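Local coordinates for zinc phosphodiesterase ELAC protein 1 (Homo sapiens, PDB 3ZWF) that binds two zinc ions and acts as a phosphodiesterase in tRNA 3' processing and repair, removing a 2',3'-cyclic phosphate from cleaved tRNAs, at residues A[48-53]-A[70-75]; A[100-105]-A[114-119]. One frame throughout, in Å; residues are numbered along the deposited sequence. Where two conformers were deposited one is given.

Interaction 1: residues A[48-53]-A[70-75]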
loop_
_atom_site.group_PDB
_atom_site.type_symbol
_atom_site.label_atom_id
_atom_site.label_comp_id
_atom_site.label_asym_id
_atom_site.label_seq_id
_atom_site.Cartn_x
_atom_site.Cartn_y
_atom_site.Cartn_z
ATOM N N LEU A 48 -2.303 -16.505 10.590
ATOM C CA LEU A 48 -0.880 -16.170 10.734
ATOM C C LEU A 48 -0.705 -14.866 11.496
ATOM O O LEU A 48 -1.640 -14.079 11.617
ATOM C CB LEU A 48 -0.256 -15.981 9.367
ATOM C CG LEU A 48 -0.416 -17.095 8.361
ATOM C CD1 LEU A 48 -0.182 -16.499 6.983
ATOM C CD2 LEU A 48 0.569 -18.219 8.668
ATOM N N LYS A 49 0.510 -14.635 11.978
ATOM C CA LYS A 49 0.852 -13.400 12.696
ATOM C C LYS A 49 2.057 -12.720 12.030
ATOM O O LYS A 49 3.110 -13.349 11.834
ATOM C CB LYS A 49 1.147 -13.705 14.172
ATOM N N ALA A 50 1.877 -11.451 11.660
ATOM C CA ALA A 50 2.925 -10.642 11.013
ATOM C C ALA A 50 4.236 -10.694 11.795
ATOM O O ALA A 50 5.328 -10.788 11.218
ATOM C CB ALA A 50 2.461 -9.173 10.863
ATOM N N GLY A 51 4.114 -10.662 13.117
ATOM C CA GLY A 51 5.277 -10.696 14.019
ATOM C C GLY A 51 6.167 -11.922 13.934
ATOM O O GLY A 51 7.285 -11.900 14.429
ATOM N N ARG A 52 5.679 -12.999 13.317
ATOM C CA ARG A 52 6.469 -14.230 13.142
ATOM C C ARG A 52 7.257 -14.262 11.821
ATOM O O ARG A 52 7.962 -15.224 11.534
ATOM C CB ARG A 52 5.551 -15.471 13.219
ATOM C CG ARG A 52 5.051 -15.793 14.621
ATOM C CD ARG A 52 4.035 -16.929 14.633
ATOM N N ILE A 53 7.129 -13.221 11.007
ATOM C CA ILE A 53 7.786 -13.191 9.689
ATOM C C ILE A 53 9.261 -12.897 9.879
ATOM O O ILE A 53 9.607 -11.872 10.459
ATOM C CB ILE A 53 7.143 -12.139 8.756
ATOM C CG1 ILE A 53 5.718 -12.566 8.350
ATOM C CG2 ILE A 53 8.049 -11.917 7.539
ATOM C CD1 ILE A 53 4.893 -11.481 7.616
ATOM N N PRO A 70 6.135 -1.353 2.808
ATOM C CA PRO A 70 6.380 -0.343 3.854
ATOM C C PRO A 70 5.384 -0.435 4.992
ATOM O O PRO A 70 5.767 -0.374 6.176
ATOM C CB PRO A 70 6.228 0.978 3.087
ATOM C CG PRO A 70 6.631 0.655 1.717
ATOM C CD PRO A 70 6.085 -0.736 1.469
ATOM N N GLY A 71 4.108 -0.582 4.629
ATOM C CA GLY A 71 3.045 -0.738 5.606
ATOM C C GLY A 71 3.239 -1.935 6.487
ATOM O O GLY A 71 3.085 -1.851 7.697
ATOM N N LEU A 72 3.571 -3.063 5.867
ATOM C CA LEU A 72 3.832 -4.292 6.607
ATOM C C LEU A 72 4.947 -4.107 7.649
ATOM O O LEU A 72 4.798 -4.520 8.793
ATOM C CB LEU A 72 4.136 -5.435 5.674
ATOM C CG LEU A 72 4.437 -6.777 6.348
ATOM C CD1 LEU A 72 3.251 -7.303 7.173
ATOM C CD2 LEU A 72 4.873 -7.795 5.289
ATOM N N LEU A 73 6.076 -3.532 7.241
ATOM C CA LEU A 73 7.213 -3.340 8.167
ATOM C C LEU A 73 6.802 -2.436 9.322
ATOM O O LEU A 73 7.090 -2.717 10.480
ATOM C CB LEU A 73 8.431 -2.744 7.447
ATOM C CG LEU A 73 9.029 -3.648 6.341
ATOM C CD1 LEU A 73 10.146 -2.960 5.579
ATOM C CD2 LEU A 73 9.455 -5.045 6.876
ATOM N N CYS A 74 6.097 -1.358 8.999
ATOM C CA CYS A 74 5.645 -0.404 10.025
ATOM C C CYS A 74 4.775 -1.086 11.073
ATOM O O CYS A 74 4.939 -0.894 12.273
ATOM C CB CYS A 74 4.869 0.767 9.403
ATOM S SG CYS A 74 5.862 1.894 8.549
ATOM N N THR A 75 3.842 -1.886 10.597
ATOM C CA THR A 75 2.868 -2.532 11.469
ATOM C C THR A 75 3.546 -3.631 12.312
ATOM O O THR A 75 3.294 -3.738 13.513
ATOM C CB THR A 75 1.618 -2.969 10.641
ATOM O OG1 THR A 75 1.019 -1.784 10.079
ATOM C CG2 THR A 75 0.609 -3.696 11.494
#
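With CG of L72 swung directly away from its backbone N (chi1 180°), CG1 of I53 beside its backbone N, anti to the carbonyl carbon (chi1 -69°), and CD1 extended beyond it (chi2 170°), the ends of both side chains meet between segments 48-53 and 70-75. There the two methyls of L72 divide the work: CD1 lies 4.2 Å from CB of A50, while CD2 lies 4.4 Å from CD1 of I53. The leucine fork is thus set against two residues spaced one short turn apart. That turn is the 3-10 segment 50-52, closed by the backbone bonds from R52 N to K49 O and from I53 N to A50 O, the latter 3.0 Å long. It brings A50 and I53 round to the same side, both CB atoms directed at the helix. No hydrogen bond joins the segments; the contact is small, apolar and buried. L43 and Q40 of helix 39-45, together with L32 and C35, pack around L72, and T75 OG1 is hydrogen-bonded to Q40. The arrangement is helix-on-sheet packing in the metallo-beta-lactamase fold, with helix 69-79 laid against the entry to strand 53-57.

Interaction 2: residues A[100-105]-A[114-119]. With EDO (1,2-ethanediol), chain I.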
loop_
_atom_site.group_PDB
_atom_site.type_symbol
_atom_site.label_atom_id
_atom_site.label_comp_id
_atom_site.label_asym_id
_atom_site.label_seq_id
_atom_site.Cartn_x
_atom_site.Cartn_y
_atom_site.Cartn_z
ATOM N N PHE A 100 14.218 1.911 -1.989
ATOM C CA PHE A 100 12.799 2.140 -1.869
ATOM C C PHE A 100 12.372 2.065 -0.414
ATOM O O PHE A 100 11.677 2.955 0.103
ATOM C CB PHE A 100 11.965 1.153 -2.692
ATOM C CG PHE A 100 10.504 1.271 -2.443
ATOM C CD1 PHE A 100 9.803 2.348 -2.929
ATOM C CD2 PHE A 100 9.821 0.310 -1.705
ATOM C CE1 PHE A 100 8.429 2.476 -2.671
ATOM C CE2 PHE A 100 8.445 0.411 -1.484
ATOM C CZ PHE A 100 7.762 1.485 -1.973
ATOM N N ILE A 101 12.769 1.003 0.264
ATOM C CA ILE A 101 12.391 0.804 1.668
ATOM C C ILE A 101 13.024 1.908 2.562
ATOM O O ILE A 101 12.334 2.542 3.374
ATOM C CB ILE A 101 12.729 -0.623 2.200
ATOM C CG1 ILE A 101 11.980 -1.698 1.408
ATOM C CG2 ILE A 101 12.388 -0.716 3.675
ATOM C CD1 ILE A 101 12.563 -3.093 1.540
ATOM N N TRP A 102 14.323 2.168 2.383
ATOM C CA TRP A 102 15.023 3.139 3.198
ATOM C C TRP A 102 14.367 4.519 3.078
ATOM O O TRP A 102 14.091 5.199 4.072
ATOM C CB TRP A 102 16.501 3.250 2.765
ATOM C CG TRP A 102 17.188 4.292 3.457
ATOM C CD1 TRP A 102 17.320 5.628 3.064
ATOM C CD2 TRP A 102 17.810 4.194 4.739
ATOM N NE1 TRP A 102 17.986 6.328 4.029
ATOM C CE2 TRP A 102 18.308 5.481 5.062
ATOM C CE3 TRP A 102 18.006 3.143 5.650
ATOM C CZ2 TRP A 102 18.997 5.736 6.250
ATOM C CZ3 TRP A 102 18.696 3.403 6.834
ATOM C CH2 TRP A 102 19.178 4.689 7.121
ATOM N N ARG A 103 14.139 4.926 1.840
ATOM C CA ARG A 103 13.635 6.300 1.563
ATOM C C ARG A 103 12.220 6.425 2.094
ATOM O O ARG A 103 11.825 7.469 2.641
ATOM C CB ARG A 103 13.617 6.591 0.064
ATOM C CG ARG A 103 15.026 6.777 -0.550
ATOM C CD ARG A 103 14.923 7.505 -1.894
ATOM N NE ARG A 103 15.840 6.926 -2.868
ATOM C CZ ARG A 103 17.166 7.031 -2.835
ATOM N NH1 ARG A 103 17.780 7.728 -1.880
ATOM N NH2 ARG A 103 17.886 6.432 -3.774
ATOM N N THR A 104 11.437 5.356 1.938
ATOM C CA THR A 104 10.021 5.377 2.368
ATOM C C THR A 104 9.916 5.448 3.904
ATOM O O THR A 104 9.109 6.190 4.456
ATOM C CB THR A 104 9.216 4.210 1.757
ATOM O OG1 THR A 104 9.380 4.288 0.330
ATOM C CG2 THR A 104 7.691 4.293 2.135
ATOM N N MET A 105 10.785 4.717 4.589
ATOM C CA MET A 105 10.846 4.784 6.058
ATOM C C MET A 105 11.275 6.182 6.522
ATOM O O MET A 105 10.720 6.722 7.486
ATOM C CB MET A 105 11.761 3.727 6.651
ATOM C CG MET A 105 11.302 2.304 6.408
ATOM S SD MET A 105 9.724 1.878 7.135
ATOM C CE MET A 105 8.639 1.904 5.714
ATOM N N PHE A 114 12.912 -3.124 14.980
ATOM C CA PHE A 114 13.734 -4.278 14.592
ATOM C C PHE A 114 14.703 -3.854 13.499
ATOM O O PHE A 114 14.493 -2.856 12.817
ATOM C CB PHE A 114 12.866 -5.465 14.120
ATOM C CG PHE A 114 11.998 -5.146 12.937
ATOM C CD1 PHE A 114 12.482 -5.231 11.651
ATOM C CD2 PHE A 114 10.714 -4.675 13.121
ATOM C CE1 PHE A 114 11.675 -4.874 10.563
ATOM C CE2 PHE A 114 9.921 -4.352 12.044
ATOM C CZ PHE A 114 10.407 -4.450 10.767
ATOM N N HIS A 115 15.781 -4.617 13.367
ATOM C CA HIS A 115 16.747 -4.453 12.293
ATOM C C HIS A 115 16.274 -5.235 11.090
ATOM O O HIS A 115 15.668 -6.305 11.224
ATOM C CB HIS A 115 18.129 -4.971 12.718
ATOM N N TYR A 116 16.526 -4.680 9.911
ATOM C CA TYR A 116 16.310 -5.430 8.675
ATOM C C TYR A 116 17.499 -5.231 7.733
ATOM O O TYR A 116 18.248 -4.277 7.856
ATOM C CB TYR A 116 15.007 -5.038 7.981
ATOM C CG TYR A 116 15.029 -3.673 7.360
ATOM C CD1 TYR A 116 14.790 -2.527 8.122
ATOM C CD2 TYR A 116 15.259 -3.524 6.008
ATOM C CE1 TYR A 116 14.832 -1.262 7.536
ATOM C CE2 TYR A 116 15.304 -2.298 5.415
ATOM C CZ TYR A 116 15.083 -1.158 6.177
ATOM O OH TYR A 116 15.136 0.064 5.562
ATOM N N VAL A 117 17.636 -6.154 6.797
ATOM C CA VAL A 117 18.656 -6.056 5.742
ATOM C C VAL A 117 17.997 -6.430 4.414
ATOM O O VAL A 117 17.133 -7.305 4.358
ATOM C CB VAL A 117 19.871 -6.950 6.023
ATOM C CG1 VAL A 117 20.725 -6.315 7.124
ATOM C CG2 VAL A 117 19.445 -8.379 6.402
ATOM N N VAL A 118 18.396 -5.719 3.365
ATOM C CA VAL A 118 17.882 -6.004 2.034
ATOM C C VAL A 118 19.020 -6.488 1.145
ATOM O O VAL A 118 20.055 -5.803 0.962
ATOM C CB VAL A 118 17.207 -4.799 1.382
ATOM C CG1 VAL A 118 16.606 -5.220 0.040
ATOM C CG2 VAL A 118 16.149 -4.162 2.339
ATOM N N HIS A 119 18.861 -7.706 0.642
ATOM C CA HIS A 119 19.830 -8.328 -0.289
ATOM C C HIS A 119 19.255 -8.222 -1.675
ATOM O O HIS A 119 18.072 -8.635 -1.890
ATOM C CB HIS A 119 20.041 -9.756 0.084
ATOM C CG HIS A 119 20.586 -9.934 1.458
ATOM N ND1 HIS A 119 21.732 -9.292 1.881
ATOM C CD2 HIS A 119 20.171 -10.689 2.502
ATOM C CE1 HIS A 119 22.010 -9.661 3.117
ATOM N NE2 HIS A 119 21.058 -10.480 3.529
HETATM C C1 EDO I . 19.100 -1.409 6.835
HETATM O O1 EDO I . 18.359 -1.500 8.063
HETATM C C2 EDO I . 18.182 -1.290 5.630
HETATM O O2 EDO I . 18.884 -1.118 4.408
#
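Within the beta-alpha-beta unit formed by strand 89-94, helix 97-107 and strand 116-121, the helix packs on its following strand through I101, Y116 and V118. The axes of helix 100-105 and strand 116-119 stand 10.5 Å apart at 143°, so the two run roughly antiparallel. The branches of I101 go to different strand residues. Its chi1 of -61° puts CG1 beside the backbone N and CG2 anti to it, which sends CG2 to the phenol, 3.4 Å from OH of Y116 and 3.7 Å from its CZ in an oblique approach, and CD1, at the end of the CG1 branch, to CG2 of V118 at 3.8 Å. That same V118 methyl lies in the plane of the Y116 ring at its edge. Towards the outside, CE3 of W102 comes to 4.2 Å from the phenol oxygen. A 1,2-ethanediol, probably from the crystallisation liquor, lies over one face of Y116 and at the indole edge, its O1 donating to Y116 O over 2.8 Å. On the helix itself, F100 O is gripped by T104 N and T104 OG1 from opposite faces of the carbonyl plane. L69 and I91 also touch I101. Such helix-to-strand packing is characteristic of the beta-alpha-beta crossover, here at one flank of the metallo-beta-lactamase fold.

How the interactions relate
From the N terminus, the chain leaves helix 39-45, passes the 3-10 turn at 50-52 and enters strand 53-57; interaction 1 then closes the loop that carries the zinc ligands H60, H62, D64 and H65 when helix 69-79 returns to that turn. Strand 89-94 and helix 97-107 follow, and interaction 2 closes a shorter loop as strand 116-121 begins. The two are in series, neither nesting nor crossing, with centres 13 Å apart. Helix 69-79 links them: L73 CD1 packs 3.7 Å from I101 CG2, P70 meets F100 and M105, and L73 O approaches F114. Both also touch the second subunit, where F67 packs on P70 and on T104.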